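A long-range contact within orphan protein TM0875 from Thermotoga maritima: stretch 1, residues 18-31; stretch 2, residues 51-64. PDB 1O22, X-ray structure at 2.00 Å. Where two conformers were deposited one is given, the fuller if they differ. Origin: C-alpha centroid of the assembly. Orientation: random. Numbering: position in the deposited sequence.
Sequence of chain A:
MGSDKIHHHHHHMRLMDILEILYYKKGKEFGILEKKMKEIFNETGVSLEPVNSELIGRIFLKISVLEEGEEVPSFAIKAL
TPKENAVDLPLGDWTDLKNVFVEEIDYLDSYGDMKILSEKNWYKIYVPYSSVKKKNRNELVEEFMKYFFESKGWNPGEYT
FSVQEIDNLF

Stretch 1 (18-31) ILEILYYKKGKEFG
Stretch 2 (51-64) VNSELIGRIFLKIS

What holds the two stretches together? Strand 19-25 lies antiparallel to strand 56-64, their directions 153° apart and their axes approaching to 4.7 Å. Both backbones are extended, with phi/psi near -114/124 at Ile-21 and -130/159 at Ile-59. Leu-19 faces Leu-61, Ile-21 faces Ile-59 and Tyr-23 faces Gly-57 in hydrogen-bonded pairs. Leu-19 N to Leu-61 O and Leu-61 N to Leu-19 O are both 2.9 Å; Ile-21 N to Ile-59 O and Ile-59 N to Ile-21 O are both 2.8 Å; Tyr-23 N to Gly-57 O is 3.0 Å and Gly-57 N to Tyr-23 O 3.2 Å. The ladder ends with Lys-25 N donating to Leu-55 O at 2.9 Å, almost straight at 178°. Between these rungs sit the non-hydrogen-bonded pairs Glu-20 with Phe-60, Leu-22 with Arg-58 and Tyr-24 with Ile-56, whose CA atoms are 4.5 to 4.7 Å apart.

Why does Tyr-23 face a glycine? Its chi1 of 67° (p) and chi2 of 87° carry the ring across the partner strand, where Tyr-23 OH donates to Ser-53 O at 2.7 Å. Gly-57 CA lies over one face, 3.8 Å from the centroid of the Tyr-23 ring. A CB on Gly-57 would come within 2.4 Å of Tyr-23 OH, a clash, so the bare backbone makes room for the tyrosine. Nearby, Asn-52 (chi1 m) clasps its own stretch: Arg-58 N donates to Asn-52 OD1 at 2.9 Å, and Asn-52 ND2 to Arg-58 O at 2.8 Å.

How do the charged side chains meet? Two long salt bridges form, Glu-20 OE2 to Arg-58 NH1 at 3.6 Å and Lys-25 NZ to Glu-54 OE1 at 3.9 Å. A water spans the second, accepting from Lys-25 NZ at 3.2 Å and donating to Glu-54 OE1 at 2.9 Å. Lys-25 reaches it with all four chi angles t.

Where does the apolar packing lie? Leu-19, Ile-21 and Tyr-23 share a sheet face with Ile-59 and Leu-61; Ile-21 CB meets Ile-59 CG1 at 3.8 Å, and Ile-21 CD1 meets Leu-61 CD2 at 4.0 Å. On the other face, Tyr-24 CE1 touches Ile-56 CD1 at 3.7 Å. Beyond the strand, a type II turn from Lys-25 to Lys-28, with Gly-27 at 86/-23, leads back toward Phe-30 (chi1 m), whose ring face covers Ile-56 CD1, 3.9 Å from the ring centroid.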

# COMPACT_ATOMS: atom_id res chain seq x y z
N ILE A 18 -9.91 6.66 8.24
CA ILE A 18 -10.06 5.79 7.03
C ILE A 18 -11.40 5.03 7.00
O ILE A 18 -12.01 4.72 8.02
CB ILE A 18 -8.81 4.87 6.89
CG1 ILE A 18 -8.87 4.01 5.61
CG2 ILE A 18 -8.61 4.06 8.14
CD1 ILE A 18 -7.70 4.25 4.65
N LEU A 19 -11.89 4.81 5.80
CA LEU A 19 -13.08 3.99 5.59
C LEU A 19 -12.73 2.70 4.90
O LEU A 19 -11.97 2.70 3.95
CB LEU A 19 -14.08 4.73 4.72
CG LEU A 19 -14.53 6.08 5.25
CD1 LEU A 19 -15.38 6.78 4.21
CD2 LEU A 19 -15.30 5.95 6.60
N GLU A 20 -13.34 1.61 5.37
CA GLU A 20 -13.27 0.32 4.73
C GLU A 20 -14.57 0.12 3.97
O GLU A 20 -15.65 0.13 4.57
CB GLU A 20 -13.10 -0.78 5.78
CG GLU A 20 -13.20 -2.19 5.22
CD GLU A 20 -13.07 -3.27 6.30
OE1 GLU A 20 -14.11 -3.65 6.87
OE2 GLU A 20 -11.94 -3.73 6.59
N ILE A 21 -14.46 -0.09 2.65
CA ILE A 21 -15.61 -0.30 1.78
C ILE A 21 -15.58 -1.73 1.21
O ILE A 21 -14.60 -2.16 0.59
CB ILE A 21 -15.65 0.74 0.64
CG1 ILE A 21 -15.67 2.14 1.22
CG2 ILE A 21 -16.83 0.48 -0.28
CD1 ILE A 21 -15.55 3.20 0.24
N LEU A 22 -16.68 -2.45 1.43
CA LEU A 22 -16.82 -3.81 0.91
C LEU A 22 -17.87 -3.73 -0.17
O LEU A 22 -18.96 -3.22 0.08
CB LEU A 22 -17.28 -4.77 2.02
CG LEU A 22 -16.45 -4.78 3.30
CD1 LEU A 22 -17.15 -5.62 4.39
CD2 LEU A 22 -15.07 -5.33 3.03
N TYR A 23 -17.56 -4.19 -1.38
CA TYR A 23 -18.52 -4.13 -2.47
C TYR A 23 -18.88 -5.54 -2.89
O TYR A 23 -18.10 -6.47 -2.69
CB TYR A 23 -18.01 -3.29 -3.66
CG TYR A 23 -16.82 -3.88 -4.40
CD1 TYR A 23 -17.00 -4.79 -5.43
CD2 TYR A 23 -15.52 -3.51 -4.05
CE1 TYR A 23 -15.95 -5.34 -6.06
CE2 TYR A 23 -14.46 -4.06 -4.69
CZ TYR A 23 -14.66 -4.94 -5.71
OH TYR A 23 -13.55 -5.49 -6.33
N TYR A 24 -20.08 -5.70 -3.47
CA TYR A 24 -20.62 -7.01 -3.82
C TYR A 24 -21.43 -6.90 -5.09
O TYR A 24 -22.30 -6.03 -5.18
CB TYR A 24 -21.59 -7.53 -2.72
CG TYR A 24 -21.04 -7.51 -1.32
CD1 TYR A 24 -20.27 -8.56 -0.84
CD2 TYR A 24 -21.27 -6.43 -0.48
CE1 TYR A 24 -19.75 -8.55 0.45
CE2 TYR A 24 -20.76 -6.41 0.83
CZ TYR A 24 -20.00 -7.48 1.28
OH TYR A 24 -19.48 -7.50 2.56
N LYS A 25 -21.21 -7.82 -6.02
CA LYS A 25 -22.12 -7.91 -7.16
C LYS A 25 -23.55 -8.32 -6.71
O LYS A 25 -23.75 -9.34 -6.02
CB LYS A 25 -21.58 -8.84 -8.25
CG LYS A 25 -22.33 -8.65 -9.62
CD LYS A 25 -21.50 -9.08 -10.76
CE LYS A 25 -21.94 -8.50 -12.04
NZ LYS A 25 -21.20 -9.19 -13.14
N LYS A 26 -24.52 -7.50 -7.07
CA LYS A 26 -25.93 -7.78 -6.80
C LYS A 26 -26.32 -9.18 -7.25
O LYS A 26 -25.87 -9.66 -8.30
CB LYS A 26 -26.84 -6.80 -7.49
CG LYS A 26 -26.93 -5.45 -6.89
CD LYS A 26 -27.75 -4.53 -7.78
CE LYS A 26 -28.11 -3.20 -7.12
NZ LYS A 26 -28.81 -2.24 -8.08
N GLY A 27 -27.15 -9.81 -6.42
CA GLY A 27 -27.65 -11.13 -6.69
C GLY A 27 -26.78 -12.28 -6.23
O GLY A 27 -27.30 -13.37 -6.01
N LYS A 28 -25.48 -12.05 -6.07
CA LYS A 28 -24.58 -13.11 -5.63
C LYS A 28 -24.73 -13.37 -4.13
O LYS A 28 -24.79 -12.44 -3.32
CB LYS A 28 -23.13 -12.79 -5.99
CG LYS A 28 -22.24 -14.02 -5.84
CD LYS A 28 -20.95 -13.92 -6.60
CE LYS A 28 -20.03 -15.09 -6.25
NZ LYS A 28 -20.58 -16.39 -6.72
N GLU A 29 -24.84 -14.64 -3.78
CA GLU A 29 -24.96 -15.05 -2.40
C GLU A 29 -23.59 -15.53 -1.97
O GLU A 29 -22.92 -16.28 -2.69
CB GLU A 29 -26.01 -16.15 -2.23
CG GLU A 29 -27.45 -15.64 -2.32
CD GLU A 29 -27.76 -14.52 -1.32
OE1 GLU A 29 -27.36 -14.63 -0.13
OE2 GLU A 29 -28.42 -13.52 -1.74
N PHE A 30 -23.22 -15.12 -0.76
CA PHE A 30 -21.91 -15.42 -0.20
C PHE A 30 -21.94 -16.30 1.03
O PHE A 30 -20.90 -16.57 1.61
CB PHE A 30 -21.18 -14.13 0.10
CG PHE A 30 -20.88 -13.34 -1.13
CD1 PHE A 30 -19.86 -13.72 -1.97
CD2 PHE A 30 -21.66 -12.25 -1.47
CE1 PHE A 30 -19.59 -13.02 -3.12
CE2 PHE A 30 -21.37 -11.54 -2.61
CZ PHE A 30 -20.33 -11.93 -3.43
N GLY A 31 -23.11 -16.80 1.40
CA GLY A 31 -23.25 -17.57 2.61
C GLY A 31 -22.47 -18.86 2.59
O GLY A 31 -21.87 -19.22 3.60
N VAL A 51 -9.71 -12.41 -3.01
CA VAL A 51 -8.95 -11.51 -3.88
C VAL A 51 -9.98 -10.57 -4.51
O VAL A 51 -11.04 -11.02 -4.92
CB VAL A 51 -8.19 -12.36 -4.96
CG1 VAL A 51 -7.41 -11.48 -5.93
CG2 VAL A 51 -7.24 -13.32 -4.27
N ASN A 52 -9.72 -9.27 -4.54
CA ASN A 52 -10.63 -8.32 -5.17
C ASN A 52 -10.93 -8.72 -6.60
O ASN A 52 -10.03 -9.05 -7.35
CB ASN A 52 -10.10 -6.88 -5.11
CG ASN A 52 -10.28 -6.24 -3.73
OD1 ASN A 52 -10.60 -6.92 -2.75
ND2 ASN A 52 -10.05 -4.94 -3.65
N SER A 53 -12.21 -8.75 -6.95
CA SER A 53 -12.64 -9.17 -8.27
C SER A 53 -13.90 -8.40 -8.65
O SER A 53 -14.41 -7.58 -7.87
CB SER A 53 -12.95 -10.69 -8.29
OG SER A 53 -14.11 -10.99 -7.50
N GLU A 54 -14.44 -8.70 -9.82
CA GLU A 54 -15.73 -8.16 -10.22
C GLU A 54 -16.88 -8.63 -9.37
O GLU A 54 -17.95 -8.02 -9.44
CB GLU A 54 -16.00 -8.28 -11.76
CG GLU A 54 -16.53 -9.51 -12.41
CD GLU A 54 -16.62 -9.26 -13.93
OE1 GLU A 54 -17.53 -8.51 -14.38
OE2 GLU A 54 -15.73 -9.76 -14.66
N LEU A 55 -16.70 -9.70 -8.59
CA LEU A 55 -17.79 -10.23 -7.77
C LEU A 55 -17.86 -9.65 -6.38
O LEU A 55 -18.92 -9.57 -5.82
CB LEU A 55 -17.70 -11.76 -7.66
CG LEU A 55 -17.67 -12.47 -9.01
CD1 LEU A 55 -17.45 -13.96 -8.79
CD2 LEU A 55 -18.99 -12.21 -9.78
N ILE A 56 -16.70 -9.31 -5.82
CA ILE A 56 -16.56 -8.98 -4.43
C ILE A 56 -15.17 -8.33 -4.22
O ILE A 56 -14.20 -8.67 -4.90
CB ILE A 56 -16.71 -10.27 -3.52
CG1 ILE A 56 -16.69 -9.86 -2.05
CG2 ILE A 56 -15.63 -11.33 -3.84
CD1 ILE A 56 -17.32 -10.87 -1.08
N GLY A 57 -15.10 -7.42 -3.26
CA GLY A 57 -13.83 -6.88 -2.87
C GLY A 57 -13.88 -5.98 -1.67
O GLY A 57 -14.93 -5.63 -1.16
N ARG A 58 -12.69 -5.58 -1.24
CA ARG A 58 -12.51 -4.64 -0.14
C ARG A 58 -11.51 -3.55 -0.53
O ARG A 58 -10.42 -3.84 -1.06
CB ARG A 58 -11.96 -5.37 1.08
CG ARG A 58 -11.75 -4.49 2.30
CD ARG A 58 -11.42 -5.30 3.55
NE ARG A 58 -10.11 -5.90 3.43
CZ ARG A 58 -9.47 -6.53 4.41
NH1 ARG A 58 -10.00 -6.63 5.63
NH2 ARG A 58 -8.26 -7.04 4.18
N ILE A 59 -11.93 -2.30 -0.35
CA ILE A 59 -11.08 -1.16 -0.58
C ILE A 59 -11.08 -0.20 0.61
O ILE A 59 -11.96 -0.24 1.46
CB ILE A 59 -11.46 -0.46 -1.92
CG1 ILE A 59 -12.85 0.10 -1.89
CG2 ILE A 59 -11.35 -1.43 -3.08
CD1 ILE A 59 -13.18 0.90 -3.09
N PHE A 60 -10.03 0.61 0.70
CA PHE A 60 -9.84 1.56 1.78
C PHE A 60 -9.81 2.98 1.16
O PHE A 60 -9.21 3.19 0.12
CB PHE A 60 -8.57 1.26 2.55
CG PHE A 60 -8.56 -0.14 3.14
CD1 PHE A 60 -9.23 -0.40 4.34
CD2 PHE A 60 -7.97 -1.18 2.47
CE1 PHE A 60 -9.25 -1.67 4.86
CE2 PHE A 60 -7.96 -2.46 3.00
CZ PHE A 60 -8.61 -2.70 4.19
N LEU A 61 -10.53 3.90 1.78
CA LEU A 61 -10.65 5.26 1.28
C LEU A 61 -10.34 6.29 2.38
O LEU A 61 -10.83 6.18 3.52
CB LEU A 61 -12.06 5.46 0.75
CG LEU A 61 -12.52 6.84 0.28
CD1 LEU A 61 -11.76 7.20 -1.00
CD2 LEU A 61 -14.03 6.84 0.02
N LYS A 62 -9.50 7.25 2.06
CA LYS A 62 -9.32 8.39 2.94
C LYS A 62 -9.76 9.65 2.19
O LYS A 62 -9.38 9.88 1.04
CB LYS A 62 -7.88 8.46 3.42
CG LYS A 62 -7.45 9.77 4.12
CD LYS A 62 -7.83 9.87 5.60
CE LYS A 62 -7.41 11.24 6.18
N ILE A 63 -10.56 10.47 2.86
CA ILE A 63 -11.04 11.72 2.29
C ILE A 63 -10.35 12.89 2.96
O ILE A 63 -10.38 13.01 4.16
CB ILE A 63 -12.55 11.81 2.50
CG1 ILE A 63 -13.24 10.52 1.98
CG2 ILE A 63 -13.10 13.05 1.81
CD1 ILE A 63 -14.72 10.44 2.36
N SER A 64 -9.73 13.76 2.17
CA SER A 64 -9.16 15.00 2.66
C SER A 64 -9.86 16.17 2.01
O SER A 64 -10.03 16.21 0.79
CB SER A 64 -7.68 15.04 2.31
OG SER A 64 -6.98 14.01 2.98
O HOH W 1 -19.44 -6.58 -13.43